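Local coordinates for protein serine-pyruvate aminotransferase (AgxT) (Sulfolobus solfataricus, PDB 3ZRP) that probably transfers the amino group of serine to pyruvate and of alanine to glyoxylate, as a pyridoxal-phosphate-dependent class-V aminotransferase, at residues A[43-55]-A[173-185]. Numbering follows the deposited sequence. Where two conformers were deposited one is given.
Sequences GLRYVMGASKNYQ and VKAEEWNVDVYLT
With CG swung opposite its main-chain nitrogen (chi1 169°), Glu176 runs out extended, which carries its carboxylate across the Tyr54 ring to Ser51. There OE1 takes two bonds. Ser51 OG, turned back between its own N and carbonyl carbon, reaches the syn lone pair of Glu176 OE1 at 2.7 Å. Ser51 N meets Glu176 OE1 nearly head-on at 2.9 Å. On the way Glu176 CB lies over one face of Tyr54, toward its rim, a CH-pi contact, while Val180 O sits at the ring edge, 3.6 Å from Tyr54 CE2. Replacing Glu176 by alanine would probably leave Ser51 N and OG without their shared acceptor and the Tyr54 face without part of its cover.

Where helix 31-48 ends in a Schellman motif at Gly49, Ala175 N bonds almost straight to Met48 O at 2.8 Å. A water bridges Val47 O and Val173 O beside it. Deeper in, Met48 lies alongside Val173, its CE reaches Tyr183 O and Thr185 CG2, and its SD makes an oblique Met-aromatic contact, 5.5 Å from the Tyr183 ring centroid. The helix end is thus seated against strand 182-186 of the central mixed sheet of the class-V aminotransferase fold, where the Leu184 side chain comes within about 6 Å of bound PLP: apolar packing inside and, toward the surface, a carboxylate whose negative charge is probably steadied by two neutral donors.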
# COMPACT_ATOMS: atom_id res chain seq x y z
N GLY A 43 -19.67 -0.01 3.02
CA GLY A 43 -19.76 -0.44 1.64
C GLY A 43 -19.26 -1.85 1.43
O GLY A 43 -19.84 -2.59 0.63
N LEU A 44 -18.18 -2.22 2.15
CA LEU A 44 -17.69 -3.59 2.15
C LEU A 44 -18.75 -4.57 2.66
O LEU A 44 -18.98 -5.60 2.05
CB LEU A 44 -16.39 -3.73 2.95
CG LEU A 44 -15.50 -4.96 2.72
CD1 LEU A 44 -15.20 -5.25 1.24
CD2 LEU A 44 -14.19 -4.82 3.48
N ARG A 45 -19.41 -4.23 3.77
CA ARG A 45 -20.50 -5.08 4.28
C ARG A 45 -21.60 -5.24 3.25
O ARG A 45 -22.14 -6.34 3.05
CB ARG A 45 -21.08 -4.51 5.58
CG ARG A 45 -20.19 -4.63 6.80
CD ARG A 45 -21.04 -4.62 8.07
NE ARG A 45 -20.25 -4.36 9.28
CZ ARG A 45 -19.83 -3.16 9.67
NH1 ARG A 45 -20.13 -2.10 8.95
NH2 ARG A 45 -19.11 -3.02 10.76
N TYR A 46 -21.95 -4.13 2.60
CA TYR A 46 -22.99 -4.11 1.58
C TYR A 46 -22.69 -5.02 0.38
O TYR A 46 -23.52 -5.86 0.01
CB TYR A 46 -23.27 -2.64 1.17
CG TYR A 46 -24.27 -2.51 0.04
CD1 TYR A 46 -25.64 -2.73 0.25
CD2 TYR A 46 -23.85 -2.18 -1.24
CE1 TYR A 46 -26.55 -2.63 -0.80
CE2 TYR A 46 -24.74 -2.08 -2.30
CZ TYR A 46 -26.10 -2.31 -2.07
OH TYR A 46 -26.97 -2.20 -3.11
N VAL A 47 -21.50 -4.90 -0.22
CA VAL A 47 -21.18 -5.71 -1.41
C VAL A 47 -20.87 -7.18 -1.07
O VAL A 47 -21.00 -8.07 -1.93
CB VAL A 47 -20.03 -5.09 -2.27
CG1 VAL A 47 -20.37 -3.67 -2.71
CG2 VAL A 47 -18.69 -5.13 -1.52
N MET A 48 -20.47 -7.45 0.16
CA MET A 48 -20.25 -8.83 0.57
C MET A 48 -21.46 -9.47 1.24
O MET A 48 -21.46 -10.66 1.56
CB MET A 48 -19.02 -8.93 1.45
CG MET A 48 -17.77 -9.03 0.61
SD MET A 48 -16.33 -8.83 1.63
CE MET A 48 -15.02 -8.83 0.42
N GLY A 49 -22.52 -8.68 1.45
CA GLY A 49 -23.76 -9.19 2.04
C GLY A 49 -23.55 -9.68 3.45
O GLY A 49 -23.54 -10.88 3.69
N ALA A 50 -23.36 -8.75 4.38
CA ALA A 50 -23.22 -9.09 5.79
C ALA A 50 -23.77 -7.99 6.68
O ALA A 50 -23.71 -6.81 6.34
CB ALA A 50 -21.77 -9.36 6.13
N SER A 51 -24.28 -8.39 7.83
CA SER A 51 -24.77 -7.47 8.86
C SER A 51 -23.59 -6.87 9.63
O SER A 51 -22.42 -7.27 9.41
CB SER A 51 -25.69 -8.20 9.82
OG SER A 51 -24.95 -9.11 10.61
N LYS A 52 -23.91 -5.95 10.55
CA LYS A 52 -22.93 -5.26 11.39
C LYS A 52 -22.20 -6.20 12.36
O LYS A 52 -21.30 -5.77 13.09
CB LYS A 52 -23.58 -4.11 12.16
CG LYS A 52 -24.41 -4.52 13.38
CD LYS A 52 -25.43 -3.43 13.76
CE LYS A 52 -25.37 -3.08 15.25
NZ LYS A 52 -25.55 -4.25 16.15
N ASN A 53 -22.59 -7.47 12.36
CA ASN A 53 -21.89 -8.51 13.13
C ASN A 53 -20.52 -8.85 12.53
O ASN A 53 -19.64 -9.38 13.22
CB ASN A 53 -22.73 -9.78 13.18
CG ASN A 53 -23.70 -9.78 14.34
OD1 ASN A 53 -24.69 -9.03 14.36
ND2 ASN A 53 -23.42 -10.62 15.32
N TYR A 54 -20.37 -8.58 11.24
CA TYR A 54 -19.13 -8.87 10.52
C TYR A 54 -18.26 -7.62 10.46
O TYR A 54 -18.77 -6.53 10.22
CB TYR A 54 -19.46 -9.39 9.12
CG TYR A 54 -19.88 -10.85 9.14
CD1 TYR A 54 -20.99 -11.27 9.91
CD2 TYR A 54 -19.18 -11.80 8.40
CE1 TYR A 54 -21.37 -12.61 9.94
CE2 TYR A 54 -19.57 -13.15 8.42
CZ TYR A 54 -20.66 -13.54 9.19
OH TYR A 54 -21.04 -14.86 9.21
N GLN A 55 -16.96 -7.80 10.70
CA GLN A 55 -16.04 -6.67 10.83
C GLN A 55 -15.25 -6.42 9.53
O GLN A 55 -14.45 -7.26 9.12
CB GLN A 55 -15.06 -6.92 11.98
CG GLN A 55 -13.99 -5.84 12.14
CD GLN A 55 -14.58 -4.49 12.52
OE1 GLN A 55 -15.07 -4.31 13.62
NE2 GLN A 55 -14.51 -3.53 11.60
N VAL A 173 -22.08 -12.57 -3.84
CA VAL A 173 -21.27 -12.89 -2.66
C VAL A 173 -22.18 -12.73 -1.44
O VAL A 173 -22.80 -11.66 -1.27
CB VAL A 173 -20.02 -11.97 -2.52
CG1 VAL A 173 -19.34 -12.17 -1.15
CG2 VAL A 173 -19.04 -12.21 -3.73
N LYS A 174 -22.26 -13.77 -0.62
CA LYS A 174 -23.10 -13.76 0.58
C LYS A 174 -22.28 -14.24 1.76
O LYS A 174 -22.45 -15.37 2.23
CB LYS A 174 -24.32 -14.69 0.38
CG LYS A 174 -25.32 -14.24 -0.68
CD LYS A 174 -26.33 -13.26 -0.09
CE LYS A 174 -26.68 -12.15 -1.07
NZ LYS A 174 -27.52 -12.64 -2.21
N ALA A 175 -21.40 -13.37 2.27
CA ALA A 175 -20.41 -13.79 3.26
C ALA A 175 -21.04 -14.32 4.54
O ALA A 175 -20.63 -15.36 5.04
CB ALA A 175 -19.39 -12.65 3.55
N GLU A 176 -22.06 -13.64 5.07
CA GLU A 176 -22.71 -14.07 6.32
C GLU A 176 -23.58 -15.33 6.12
O GLU A 176 -23.47 -16.30 6.88
CB GLU A 176 -23.53 -12.94 6.94
CG GLU A 176 -24.44 -13.40 8.08
CD GLU A 176 -24.85 -12.30 9.03
OE1 GLU A 176 -24.70 -11.09 8.73
OE2 GLU A 176 -25.36 -12.64 10.12
N GLU A 177 -24.42 -15.30 5.10
CA GLU A 177 -25.32 -16.42 4.82
C GLU A 177 -24.56 -17.72 4.53
O GLU A 177 -24.97 -18.78 4.99
CB GLU A 177 -26.26 -16.08 3.67
CG GLU A 177 -27.46 -17.01 3.56
CD GLU A 177 -28.19 -16.86 2.25
OE1 GLU A 177 -28.68 -15.75 1.96
OE2 GLU A 177 -28.27 -17.87 1.51
N TRP A 178 -23.46 -17.62 3.79
CA TRP A 178 -22.63 -18.79 3.51
C TRP A 178 -21.69 -19.14 4.66
O TRP A 178 -21.05 -20.20 4.63
CB TRP A 178 -21.82 -18.63 2.23
CG TRP A 178 -22.62 -18.31 1.00
CD1 TRP A 178 -23.96 -18.55 0.78
CD2 TRP A 178 -22.11 -17.75 -0.22
NE1 TRP A 178 -24.32 -18.12 -0.47
CE2 TRP A 178 -23.21 -17.62 -1.11
CE3 TRP A 178 -20.84 -17.31 -0.63
CZ2 TRP A 178 -23.07 -17.11 -2.41
CZ3 TRP A 178 -20.71 -16.78 -1.92
CH2 TRP A 178 -21.82 -16.69 -2.80
N ASN A 179 -21.65 -18.29 5.69
CA ASN A 179 -20.81 -18.48 6.88
C ASN A 179 -19.31 -18.54 6.52
O ASN A 179 -18.64 -19.52 6.79
CB ASN A 179 -21.27 -19.72 7.68
CG ASN A 179 -20.90 -19.67 9.18
OD1 ASN A 179 -20.18 -18.78 9.65
ND2 ASN A 179 -21.41 -20.65 9.92
N VAL A 180 -18.81 -17.49 5.86
CA VAL A 180 -17.38 -17.36 5.52
C VAL A 180 -16.73 -16.61 6.67
O VAL A 180 -17.33 -15.70 7.25
CB VAL A 180 -17.17 -16.60 4.19
CG1 VAL A 180 -15.63 -16.38 3.87
CG2 VAL A 180 -17.85 -17.34 3.05
N ASP A 181 -15.50 -16.99 7.01
CA ASP A 181 -14.79 -16.31 8.10
C ASP A 181 -13.95 -15.12 7.68
O ASP A 181 -13.83 -14.16 8.45
CB ASP A 181 -13.99 -17.33 8.90
CG ASP A 181 -14.90 -18.36 9.53
OD1 ASP A 181 -15.70 -17.94 10.40
OD2 ASP A 181 -14.84 -19.53 9.11
N VAL A 182 -13.35 -15.22 6.49
CA VAL A 182 -12.68 -14.09 5.83
C VAL A 182 -13.06 -14.08 4.36
O VAL A 182 -12.81 -15.03 3.64
CB VAL A 182 -11.12 -14.17 5.89
CG1 VAL A 182 -10.51 -12.91 5.22
CG2 VAL A 182 -10.59 -14.31 7.34
N TYR A 183 -13.66 -12.99 3.90
CA TYR A 183 -13.93 -12.82 2.48
C TYR A 183 -13.09 -11.60 2.12
O TYR A 183 -13.16 -10.59 2.82
CB TYR A 183 -15.45 -12.58 2.22
CG TYR A 183 -15.95 -13.32 1.01
CD1 TYR A 183 -15.45 -13.03 -0.27
CD2 TYR A 183 -16.91 -14.35 1.13
CE1 TYR A 183 -15.88 -13.72 -1.40
CE2 TYR A 183 -17.37 -15.04 0.00
CZ TYR A 183 -16.83 -14.73 -1.26
OH TYR A 183 -17.23 -15.41 -2.39
N LEU A 184 -12.25 -11.69 1.10
CA LEU A 184 -11.35 -10.58 0.85
C LEU A 184 -11.38 -10.18 -0.63
O LEU A 184 -11.77 -10.98 -1.51
CB LEU A 184 -9.91 -10.90 1.34
CG LEU A 184 -9.20 -12.07 0.64
CD1 LEU A 184 -8.53 -11.61 -0.67
CD2 LEU A 184 -8.17 -12.75 1.56
N THR A 185 -11.01 -8.93 -0.89
CA THR A 185 -10.93 -8.42 -2.24
C THR A 185 -9.85 -7.31 -2.32
O THR A 185 -9.05 -7.12 -1.38
CB THR A 185 -12.34 -8.01 -2.79
OG1 THR A 185 -12.24 -7.76 -4.19
CG2 THR A 185 -12.91 -6.76 -2.11
O HOH W 1 -23.73 -9.17 -1.87
O HOH W 2 -25.01 -13.14 3.53